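Local coordinates for protein superoxide dismutase (Methanothermobacter thermautotrophicus, PDB 1MA1) that disproportionates superoxide radicals to hydrogen peroxide and dioxygen with one iron ion per subunit, as a homotetrameric iron superoxide dismutase, at residues Leu14-Asp19 and Phe83-Met88. Sequence-based numbering, arbitrary orientation.
Sequences LPYPYD and FFWGNM
The carbonyl oxygen of Trp85, in the last turn of helix 64-86, accepts a hydrogen bond from the hydroxyl of Tyr16: OH lies 3.0 Å from Trp85 O, in the carbonyl plane on a lone pair, with a C=O...donor angle of 118°. The same oxygen takes a weak hydrogen bond from Met88 N where the chain leaves the helix. Tyr16 CG sits between its own backbone N and carbonyl carbon (chi1 44°), which folds the ring back so that Pro15 CD rests over the centre of one face. The ring edge meets Met88 O through CE2, near the ring plane, and the hydroxyl also touches Met88 CB at 3.7 Å. Beside this, Leu14 CD1 makes a CH-pi contact over the five-membered ring of Trp85, 3.9 Å from its centroid and 8° off the normal; Phe84 CD2 packs on the opposite face. The Trp85 side chain, about 6 Å from the iron, meets the ring of the iron ligand His33 edge-to-face. A phenylalanine in place of Tyr16 would probably leave Trp85 O without its hydroxyl partner and the loop less firmly tied to the helix end. With its backbone oxygen bonded and both indole faces packed, Trp85 is probably held in orientation beside His33, in the second shell of the iron.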
ATOM      1  N   LEU A  14      26.116   3.880 -16.603  1.00 28.53           N
ATOM      2  CA  LEU A  14      25.651   2.749 -17.398  1.00 26.94           C
ATOM      3  C   LEU A  14      26.806   1.869 -17.872  1.00 27.68           C
ATOM      4  O   LEU A  14      27.904   2.354 -18.136  1.00 26.86           O
ATOM      5  CB  LEU A  14      24.859   3.249 -18.605  1.00 25.14           C
ATOM      6  CG  LEU A  14      23.336   3.279 -18.541  1.00 24.06           C
ATOM      7  CD1 LEU A  14      22.845   3.720 -17.186  1.00 25.18           C
ATOM      8  CD2 LEU A  14      22.835   4.203 -19.606  1.00 23.05           C
ATOM      9  N   PRO A  15      26.560   0.559 -18.001  1.00 27.46           N
ATOM     10  CA  PRO A  15      27.504  -0.419 -18.550  1.00 27.76           C
ATOM     11  C   PRO A  15      27.798  -0.224 -20.045  1.00 27.33           C
ATOM     12  O   PRO A  15      28.526  -1.012 -20.654  1.00 28.40           O
ATOM     13  CB  PRO A  15      26.801  -1.761 -18.290  1.00 27.71           C
ATOM     14  CG  PRO A  15      25.840  -1.453 -17.158  1.00 28.83           C
ATOM     15  CD  PRO A  15      25.322  -0.108 -17.570  1.00 28.79           C
ATOM     16  N   TYR A  16      27.213   0.805 -20.641  1.00 26.56           N
ATOM     17  CA  TYR A  16      27.149   0.921 -22.094  1.00 26.49           C
ATOM     18  C   TYR A  16      26.602   2.286 -22.485  1.00 27.17           C
ATOM     19  O   TYR A  16      25.963   2.958 -21.678  1.00 25.84           O
ATOM     20  CB  TYR A  16      26.259  -0.191 -22.700  1.00 26.02           C
ATOM     21  CG  TYR A  16      24.954  -0.434 -21.963  1.00 20.72           C
ATOM     22  CD1 TYR A  16      24.007   0.580 -21.812  1.00 20.80           C
ATOM     23  CD2 TYR A  16      24.699  -1.660 -21.367  1.00 18.26           C
ATOM     24  CE1 TYR A  16      22.840   0.369 -21.070  1.00 21.95           C
ATOM     25  CE2 TYR A  16      23.549  -1.884 -20.628  1.00 18.92           C
ATOM     26  CZ  TYR A  16      22.627  -0.874 -20.476  1.00 20.26           C
ATOM     27  OH  TYR A  16      21.514  -1.096 -19.700  1.00 21.54           O
ATOM     28  N   PRO A  17      26.861   2.722 -23.730  1.00 27.76           N
ATOM     29  CA  PRO A  17      26.410   4.039 -24.191  1.00 27.73           C
ATOM     30  C   PRO A  17      24.899   4.143 -24.326  1.00 27.73           C
ATOM     31  O   PRO A  17      24.219   3.135 -24.523  1.00 28.85           O
ATOM     32  CB  PRO A  17      27.128   4.208 -25.529  1.00 27.46           C
ATOM     33  CG  PRO A  17      27.298   2.829 -26.010  1.00 29.40           C
ATOM     34  CD  PRO A  17      27.680   2.059 -24.757  1.00 28.87           C
ATOM     35  N   TYR A  18      24.386   5.369 -24.232  1.00 25.63           N
ATOM     36  CA  TYR A  18      22.956   5.616 -24.162  1.00 24.56           C
ATOM     37  C   TYR A  18      22.198   5.132 -25.392  1.00 25.20           C
ATOM     38  O   TYR A  18      20.970   5.078 -25.390  1.00 26.89           O
ATOM     39  CB  TYR A  18      22.685   7.118 -23.940  1.00 21.25           C
ATOM     40  CG  TYR A  18      22.948   7.591 -22.521  1.00 19.62           C
ATOM     41  CD1 TYR A  18      22.285   7.019 -21.436  1.00 18.80           C
ATOM     42  CD2 TYR A  18      23.895   8.576 -22.258  1.00 20.66           C
ATOM     43  CE1 TYR A  18      22.567   7.414 -20.114  1.00 18.93           C
ATOM     44  CE2 TYR A  18      24.188   8.979 -20.944  1.00 20.54           C
ATOM     45  CZ  TYR A  18      23.522   8.388 -19.872  1.00 20.70           C
ATOM     46  OH  TYR A  18      23.839   8.738 -18.573  1.00 18.76           O
ATOM     47  N   ASP A  19      22.912   4.778 -26.448  1.00 25.87           N
ATOM     48  CA  ASP A  19      22.231   4.297 -27.638  1.00 26.35           C
ATOM     49  C   ASP A  19      22.503   2.812 -27.801  1.00 27.63           C
ATOM     50  O   ASP A  19      22.206   2.230 -28.842  1.00 28.84           O
ATOM     51  CB  ASP A  19      22.700   5.072 -28.872  1.00 25.94           C
ATOM     52  CG  ASP A  19      24.150   4.753 -29.273  1.00 29.72           C
ATOM     53  OD1 ASP A  19      24.935   4.233 -28.431  1.00 29.03           O
ATOM     54  OD2 ASP A  19      24.505   5.045 -30.449  1.00 28.22           O
ATOM     55  N   PHE A  83      20.163  -2.757 -10.622  1.00 20.82           N
ATOM     56  CA  PHE A  83      20.100  -4.093 -11.208  1.00 20.67           C
ATOM     57  C   PHE A  83      19.491  -4.086 -12.605  1.00 20.17           C
ATOM     58  O   PHE A  83      19.814  -4.939 -13.427  1.00 19.05           O
ATOM     59  CB  PHE A  83      19.292  -5.051 -10.312  1.00 20.86           C
ATOM     60  CG  PHE A  83      20.032  -5.524  -9.089  1.00 22.04           C
ATOM     61  CD1 PHE A  83      20.293  -4.660  -8.028  1.00 22.58           C
ATOM     62  CD2 PHE A  83      20.484  -6.835  -8.998  1.00 22.65           C
ATOM     63  CE1 PHE A  83      20.989  -5.095  -6.905  1.00 21.47           C
ATOM     64  CE2 PHE A  83      21.184  -7.274  -7.872  1.00 21.56           C
ATOM     65  CZ  PHE A  83      21.437  -6.400  -6.827  1.00 20.73           C
ATOM     66  N   PHE A  84      18.601  -3.127 -12.857  1.00 21.54           N
ATOM     67  CA  PHE A  84      17.908  -3.029 -14.139  1.00 20.18           C
ATOM     68  C   PHE A  84      18.919  -2.771 -15.250  1.00 19.86           C
ATOM     69  O   PHE A  84      18.981  -3.519 -16.218  1.00 21.57           O
ATOM     70  CB  PHE A  84      16.878  -1.896 -14.092  1.00 19.27           C
ATOM     71  CG  PHE A  84      16.069  -1.748 -15.356  1.00 18.70           C
ATOM     72  CD1 PHE A  84      15.395  -2.835 -15.898  1.00 19.80           C
ATOM     73  CD2 PHE A  84      15.957  -0.517 -15.987  1.00 18.56           C
ATOM     74  CE1 PHE A  84      14.616  -2.692 -17.056  1.00 20.72           C
ATOM     75  CE2 PHE A  84      15.180  -0.357 -17.135  1.00 18.63           C
ATOM     76  CZ  PHE A  84      14.507  -1.451 -17.673  1.00 18.21           C
ATOM     77  N   TRP A  85      19.715  -1.715 -15.105  1.00 18.93           N
ATOM     78  CA  TRP A  85      20.739  -1.391 -16.095  1.00 18.52           C
ATOM     79  C   TRP A  85      21.634  -2.605 -16.297  1.00 18.17           C
ATOM     80  O   TRP A  85      22.063  -2.916 -17.413  1.00 20.12           O
ATOM     81  CB  TRP A  85      21.586  -0.211 -15.622  1.00 17.95           C
ATOM     82  CG  TRP A  85      20.815   1.003 -15.235  1.00 12.91           C
ATOM     83  CD1 TRP A  85      21.052   1.801 -14.163  1.00 13.86           C
ATOM     84  CD2 TRP A  85      19.698   1.570 -15.920  1.00 13.41           C
ATOM     85  NE1 TRP A  85      20.147   2.838 -14.126  1.00 15.36           N
ATOM     86  CE2 TRP A  85      19.302   2.721 -15.195  1.00 13.42           C
ATOM     87  CE3 TRP A  85      18.990   1.225 -17.075  1.00 12.04           C
ATOM     88  CZ2 TRP A  85      18.238   3.518 -15.586  1.00 13.78           C
ATOM     89  CZ3 TRP A  85      17.925   2.026 -17.468  1.00 10.78           C
ATOM     90  CH2 TRP A  85      17.558   3.156 -16.725  1.00 13.90           C
ATOM     91  N   GLY A  86      21.898  -3.298 -15.206  1.00 17.05           N
ATOM     92  CA  GLY A  86      22.880  -4.357 -15.237  1.00 18.09           C
ATOM     93  C   GLY A  86      22.414  -5.607 -15.966  1.00 20.95           C
ATOM     94  O   GLY A  86      23.256  -6.346 -16.502  1.00 19.56           O
ATOM     95  N   ASN A  87      21.103  -5.869 -15.984  1.00 18.98           N
ATOM     96  CA  ASN A  87      20.619  -7.031 -16.705  1.00 20.00           C
ATOM     97  C   ASN A  87      19.981  -6.660 -18.037  1.00 22.03           C
ATOM     98  O   ASN A  87      19.081  -7.349 -18.532  1.00 20.41           O
ATOM     99  CB  ASN A  87      19.686  -7.908 -15.820  1.00 18.84           C
ATOM    100  CG  ASN A  87      18.405  -7.191 -15.327  1.00 20.26           C
ATOM    101  OD1 ASN A  87      18.040  -7.328 -14.149  1.00 18.96           O
ATOM    102  ND2 ASN A  87      17.705  -6.477 -16.218  1.00 17.52           N
ATOM    103  N   MET A  88      20.482  -5.570 -18.627  1.00 23.72           N
ATOM    104  CA  MET A  88      20.314  -5.319 -20.061  1.00 24.44           C
ATOM    105  C   MET A  88      21.654  -5.119 -20.763  1.00 25.33           C
ATOM    106  O   MET A  88      22.665  -4.836 -20.127  1.00 27.46           O
ATOM    107  CB  MET A  88      19.436  -4.083 -20.304  1.00 22.26           C
ATOM    108  CG  MET A  88      18.027  -4.176 -19.735  1.00 22.34           C
ATOM    109  SD  MET A  88      16.962  -2.764 -20.196  1.00 21.09           S
ATOM    110  CE  MET A  88      17.515  -1.532 -19.066  1.00 20.15           C
TER